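Local coordinates for cupin 2 conserved barrel domain protein (Planctomyces limnophilus, PDB 4H7L) that is of unknown function but binds a copper ion and belongs to the metal-binding cupin barrel family, at residues Y51-K56 against E109-N114. Numbering follows the deposited sequence.
Sequences YTQITK and EATIIN
The Tyr51 ring reaches over to Ile113 and Thr111: Ile113 CD1 sits at the ring edge near its plane, 3.9 Å from Tyr51 CD1, while Thr111 CG2 comes obliquely to Tyr51 CE1 at 3.4 Å. CG anti to the backbone N (chi1 173°) carries the ring out on the face shared with Gln53. There the Gln53 side chain lies beside that of Thr111, both pointing the same way, and brings its amide OE1 to Thr111 OG1 at 2.8 Å; Asp74 OD2 competes for the one hydroxyl proton. An alanine in place of Gln53 would probably leave Asp74 as the remaining acceptor near that hydroxyl and strip the amide from Thr111 CG2, which Tyr51 would still touch. Beneath run two antiparallel strands, bonded reciprocally at Thr52–Ile112 (Thr52 N to Ile112 O 2.9 Å, almost straight) and Ile54–Ala110 (Ile54 N to Ala110 O 2.8 Å). On the opposite sheet face, Thr52 CB packs on Ile112 CG1 and Ile54 CG1 on Ala110 CB; Asn114 ND2 hydrogen-bonds the copper ligand Glu68. Strand 48-54 joins strand 33-38 to strand 110-117 within the cupin barrel, strand 67-72 follows beyond, and Leu93 and Val71 of the second subunit pack on Tyr51 and Ile113, respectively.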
ATOM      1  N   TYR B  51      -6.839  -4.163   3.743  1.00 48.27           N
ATOM      2  CA  TYR B  51      -7.784  -3.974   2.653  1.00 50.56           C
ATOM      3  C   TYR B  51      -9.125  -3.667   3.308  1.00 54.70           C
ATOM      4  O   TYR B  51      -9.757  -4.544   3.894  1.00 55.42           O
ATOM      5  CB  TYR B  51      -7.847  -5.226   1.783  1.00 50.47           C
ATOM      6  CG  TYR B  51      -8.922  -5.212   0.722  1.00 50.01           C
ATOM      7  CD1 TYR B  51      -8.851  -4.353  -0.359  1.00 55.07           C
ATOM      8  CD2 TYR B  51      -9.992  -6.085   0.791  1.00 56.32           C
ATOM      9  CE1 TYR B  51      -9.826  -4.349  -1.333  1.00 57.28           C
ATOM     10  CE2 TYR B  51     -10.972  -6.093  -0.178  1.00 61.33           C
ATOM     11  CZ  TYR B  51     -10.883  -5.223  -1.240  1.00 63.38           C
ATOM     12  OH  TYR B  51     -11.854  -5.225  -2.214  1.00 67.52           O
ATOM     13  N   THR B  52      -9.543  -2.411   3.221  1.00 49.97           N
ATOM     14  CA  THR B  52     -10.593  -1.901   4.090  1.00 51.86           C
ATOM     15  C   THR B  52     -11.810  -1.400   3.330  1.00 55.81           C
ATOM     16  O   THR B  52     -11.694  -0.617   2.389  1.00 53.53           O
ATOM     17  CB  THR B  52     -10.060  -0.749   4.964  1.00 56.17           C
ATOM     18  OG1 THR B  52      -9.001  -1.228   5.801  1.00 57.22           O
ATOM     19  CG2 THR B  52     -11.165  -0.172   5.832  1.00 59.11           C
ATOM     20  N   GLN B  53     -12.980  -1.854   3.765  1.00 61.64           N
ATOM     21  CA  GLN B  53     -14.247  -1.418   3.197  1.00 66.40           C
ATOM     22  C   GLN B  53     -14.873  -0.340   4.072  1.00 66.16           C
ATOM     23  O   GLN B  53     -15.236  -0.598   5.219  1.00 70.06           O
ATOM     24  CB  GLN B  53     -15.209  -2.603   3.085  1.00 72.66           C
ATOM     25  CG  GLN B  53     -14.704  -3.739   2.211  1.00 75.68           C
ATOM     26  CD  GLN B  53     -14.679  -3.366   0.746  1.00 80.94           C
ATOM     27  OE1 GLN B  53     -14.948  -2.220   0.384  1.00 82.92           O
ATOM     28  NE2 GLN B  53     -14.364  -4.331  -0.108  1.00 81.28           N
ATOM     29  N   ILE B  54     -14.997   0.868   3.529  1.00 60.44           N
ATOM     30  CA  ILE B  54     -15.682   1.950   4.225  1.00 60.01           C
ATOM     31  C   ILE B  54     -17.171   1.854   3.921  1.00 60.62           C
ATOM     32  O   ILE B  54     -17.600   2.124   2.798  1.00 62.35           O
ATOM     33  CB  ILE B  54     -15.189   3.340   3.780  1.00 60.84           C
ATOM     34  CG1 ILE B  54     -13.665   3.360   3.614  1.00 56.96           C
ATOM     35  CG2 ILE B  54     -15.644   4.402   4.775  1.00 58.68           C
ATOM     36  CD1 ILE B  54     -12.903   3.055   4.880  1.00 58.69           C
ATOM     37  N   THR B  55     -17.954   1.462   4.920  1.00 66.12           N
ATOM     38  CA  THR B  55     -19.387   1.258   4.733  1.00 68.87           C
ATOM     39  C   THR B  55     -20.236   2.207   5.575  1.00 68.93           C
ATOM     40  O   THR B  55     -21.408   2.433   5.269  1.00 71.00           O
ATOM     41  CB  THR B  55     -19.782  -0.187   5.080  1.00 71.95           C
ATOM     42  OG1 THR B  55     -19.230  -0.541   6.355  1.00 71.82           O
ATOM     43  CG2 THR B  55     -19.266  -1.153   4.022  1.00 70.81           C
ATOM     44  N   LYS B  56     -19.649   2.764   6.630  1.00 73.54           N
ATOM     45  CA  LYS B  56     -20.392   3.619   7.547  1.00 77.68           C
ATOM     46  C   LYS B  56     -19.560   4.820   7.994  1.00 74.57           C
ATOM     47  O   LYS B  56     -18.332   4.807   7.916  1.00 74.74           O
ATOM     48  CB  LYS B  56     -20.870   2.805   8.756  1.00 82.53           C
ATOM     49  CG  LYS B  56     -19.777   2.024   9.481  1.00 80.91           C
ATOM     50  CD  LYS B  56     -20.358   0.828  10.239  1.00 80.86           C
ATOM     51  CE  LYS B  56     -19.333   0.197  11.174  1.00 79.29           C
ATOM     52  NZ  LYS B  56     -19.650  -1.224  11.492  1.00 77.83           N
ATOM     53  N   GLU B 109     -19.025   5.951   0.938  1.00 66.22           N
ATOM     54  CA  GLU B 109     -18.489   4.604   0.794  1.00 68.02           C
ATOM     55  C   GLU B 109     -17.219   4.584  -0.051  1.00 68.76           C
ATOM     56  O   GLU B 109     -17.028   5.423  -0.930  1.00 71.91           O
ATOM     57  CB  GLU B 109     -19.538   3.673   0.193  1.00 71.29           C
ATOM     58  CG  GLU B 109     -20.774   3.510   1.065  1.00 77.79           C
ATOM     59  CD  GLU B 109     -21.426   2.145   0.918  1.00 86.00           C
ATOM     60  OE1 GLU B 109     -20.713   1.175   0.583  1.00 90.45           O
ATOM     61  OE2 GLU B 109     -22.651   2.042   1.139  1.00 83.38           O
ATOM     62  N   ALA B 110     -16.352   3.615   0.224  1.00 64.44           N
ATOM     63  CA  ALA B 110     -15.080   3.504  -0.479  1.00 61.72           C
ATOM     64  C   ALA B 110     -14.364   2.199  -0.142  1.00 59.58           C
ATOM     65  O   ALA B 110     -14.646   1.562   0.871  1.00 61.21           O
ATOM     66  CB  ALA B 110     -14.189   4.688  -0.133  1.00 61.85           C
ATOM     67  N   THR B 111     -13.439   1.805  -1.011  1.00 57.49           N
ATOM     68  CA  THR B 111     -12.560   0.672  -0.758  1.00 57.14           C
ATOM     69  C   THR B 111     -11.117   1.154  -0.846  1.00 55.36           C
ATOM     70  O   THR B 111     -10.728   1.785  -1.827  1.00 55.38           O
ATOM     71  CB  THR B 111     -12.769  -0.450  -1.785  1.00 62.00           C
ATOM     72  OG1 THR B 111     -14.157  -0.803  -1.842  1.00 66.50           O
ATOM     73  CG2 THR B 111     -11.942  -1.674  -1.412  1.00 62.41           C
ATOM     74  N   ILE B 112     -10.319   0.859   0.173  1.00 47.06           N
ATOM     75  CA  ILE B 112      -8.954   1.352   0.198  1.00 47.04           C
ATOM     76  C   ILE B 112      -7.944   0.295   0.619  1.00 45.62           C
ATOM     77  O   ILE B 112      -8.292  -0.709   1.239  1.00 45.05           O
ATOM     78  CB  ILE B 112      -8.813   2.551   1.152  1.00 47.38           C
ATOM     79  CG1 ILE B 112      -9.057   2.119   2.599  1.00 51.97           C
ATOM     80  CG2 ILE B 112      -9.783   3.653   0.765  1.00 49.05           C
ATOM     81  CD1 ILE B 112      -8.286   2.935   3.605  1.00 60.69           C
ATOM     82  N   ILE B 113      -6.691   0.528   0.241  1.00 44.52           N
ATOM     83  CA  ILE B 113      -5.563  -0.166   0.832  1.00 41.94           C
ATOM     84  C   ILE B 113      -4.960   0.781   1.854  1.00 41.61           C
ATOM     85  O   ILE B 113      -4.455   1.836   1.495  1.00 48.37           O
ATOM     86  CB  ILE B 113      -4.465  -0.480  -0.197  1.00 40.44           C
ATOM     87  CG1 ILE B 113      -4.996  -1.367  -1.324  1.00 43.72           C
ATOM     88  CG2 ILE B 113      -3.278  -1.141   0.493  1.00 45.07           C
ATOM     89  CD1 ILE B 113      -5.313  -2.769  -0.902  1.00 54.55           C
ATOM     90  N   ASN B 114      -5.013   0.414   3.125  1.00 46.91           N
ATOM     91  CA  ASN B 114      -4.409   1.241   4.155  1.00 42.16           C
ATOM     92  C   ASN B 114      -3.049   0.686   4.554  1.00 42.02           C
ATOM     93  O   ASN B 114      -2.946  -0.413   5.095  1.00 45.98           O
ATOM     94  CB  ASN B 114      -5.324   1.345   5.375  1.00 46.03           C
ATOM     95  CG  ASN B 114      -4.760   2.250   6.445  1.00 53.41           C
ATOM     96  OD1 ASN B 114      -3.780   2.964   6.213  1.00 54.94           O
ATOM     97  ND2 ASN B 114      -5.375   2.232   7.624  1.00 52.06           N
TER
HETATM   98  O   HOH W   1      -7.916   0.135   8.001  1.00 43.13           O